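Local structure of replicative DNA helicase (Mycobacterium chimaera, 6RIY) at residues Ala1-Leu4 against Tyr5-Leu8. The protein is an intein that probably excises itself from the precursor of the replicative DnaB helicase, which unwinds DNA using ATP, and joins the flanking parts. Numbering follows the deposited sequence.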
loop_
_atom_site.group_PDB
_atom_site.type_symbol
_atom_site.label_atom_id
_atom_site.label_comp_id
_atom_site.label_asym_id
_atom_site.label_seq_id
_atom_site.Cartn_x
_atom_site.Cartn_y
_atom_site.Cartn_z
ATOM N N ALA A 1 0.890 -1.777 7.223
ATOM C CA ALA A 1 1.523 -0.472 7.415
ATOM C C ALA A 1 2.550 -0.191 6.330
ATOM O O ALA A 1 3.283 -1.092 5.936
ATOM C CB ALA A 1 2.183 -0.405 8.766
ATOM N N LEU A 2 2.588 1.064 5.872
ATOM C CA LEU A 2 3.526 1.540 4.863
ATOM C C LEU A 2 4.511 2.532 5.473
ATOM O O LEU A 2 4.203 3.243 6.430
ATOM C CB LEU A 2 2.815 2.216 3.672
ATOM C CG LEU A 2 1.790 1.348 2.914
ATOM C CD1 LEU A 2 1.311 2.021 1.613
ATOM C CD2 LEU A 2 2.354 -0.022 2.602
ATOM N N ALA A 3 5.702 2.583 4.887
ATOM C CA ALA A 3 6.709 3.547 5.323
ATOM C C ALA A 3 6.159 4.966 5.266
ATOM O O ALA A 3 5.386 5.314 4.370
ATOM C CB ALA A 3 7.950 3.438 4.432
ATOM N N LEU A 4 6.573 5.795 6.232
ATOM C CA LEU A 4 6.097 7.177 6.293
ATOM C C LEU A 4 6.374 7.949 5.017
ATOM O O LEU A 4 5.652 8.905 4.713
ATOM C CB LEU A 4 6.754 7.916 7.450
ATOM C CG LEU A 4 6.644 7.329 8.858
ATOM C CD1 LEU A 4 7.105 8.375 9.879
ATOM C CD2 LEU A 4 5.215 6.907 9.118
ATOM N N TYR A 5 7.444 7.611 4.306
ATOM C CA TYR A 5 7.827 8.372 3.125
ATOM C C TYR A 5 7.101 7.913 1.876
ATOM O O TYR A 5 7.395 8.431 0.789
ATOM C CB TYR A 5 9.344 8.315 2.892
ATOM C CG TYR A 5 9.968 6.923 2.866
ATOM C CD1 TYR A 5 9.590 5.983 1.918
ATOM C CD2 TYR A 5 10.970 6.578 3.763
ATOM C CE1 TYR A 5 10.162 4.728 1.886
ATOM C CE2 TYR A 5 11.554 5.323 3.737
ATOM C CZ TYR A 5 11.140 4.403 2.799
ATOM O OH TYR A 5 11.719 3.157 2.760
ATOM N N THR A 6 6.174 6.969 2.007
ATOM C CA THR A 6 5.456 6.458 0.844
ATOM C C THR A 6 4.564 7.553 0.289
ATOM O O THR A 6 3.723 8.080 1.027
ATOM C CB THR A 6 4.593 5.248 1.185
ATOM O OG1 THR A 6 5.373 4.234 1.835
ATOM C CG2 THR A 6 3.994 4.671 -0.110
ATOM N N PRO A 7 4.723 7.949 -0.969
ATOM C CA PRO A 7 3.793 8.921 -1.552
ATOM C C PRO A 7 2.473 8.245 -1.887
ATOM O O PRO A 7 2.443 7.134 -2.421
ATOM C CB PRO A 7 4.519 9.395 -2.817
ATOM C CG PRO A 7 5.355 8.217 -3.216
ATOM C CD PRO A 7 5.743 7.504 -1.934
ATOM N N LEU A 8 1.374 8.915 -1.538
ATOM C CA LEU A 8 0.031 8.420 -1.815
ATOM C C LEU A 8 -0.709 9.417 -2.690
ATOM O O LEU A 8 -0.725 10.609 -2.369
ATOM C CB LEU A 8 -0.755 8.216 -0.509
ATOM C CG LEU A 8 -0.062 7.376 0.560
ATOM C CD1 LEU A 8 -0.923 7.338 1.828
ATOM C CD2 LEU A 8 0.168 5.968 0.033
#
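From A3 to T6 the backbone folds through a type I beta turn, closed by T6 N donating to A3 O at 3.0 Å with an N-H...O angle of 160°. That donor stands well above the carbonyl plane of A3. The T6 hydroxyl reaches the same oxygen from the same face, T6 OG1 to A3 O at 2.8 Å, but lies closer to the plane. T6 OG1 sits beside its own backbone N, which lets one residue hold the carbonyl with two donors and tie the side chain of T6 to the turn. The methyl of A3 sits over one face of the Y5 ring in a CH-pi contact: A3 CB is 3.8 Å from the centroid of the Y5 ring, 19° off the normal and shifted toward the rim near CE1. The turn and a chi1 of 52°, which sets CG between the backbone N and the carbonyl carbon, bring the ring back over A3. L2 crosses T6 at about a right angle, and L2 CB lies 3.7 Å from T6 OG1. L2 CD1 makes a looser apolar contact with L8 CD2 at 4.4 Å. The turn thus carries the chain from strand 2-3, an outermost strand antiparallel to 122-127, into strand 7-9, which pairs with 14-16; A3 and Y5 touch V60 of strand 58-62, while L2 and L8 share Y134 and A136 of strand 133-136, within the all-beta Hedgehog/intein fold.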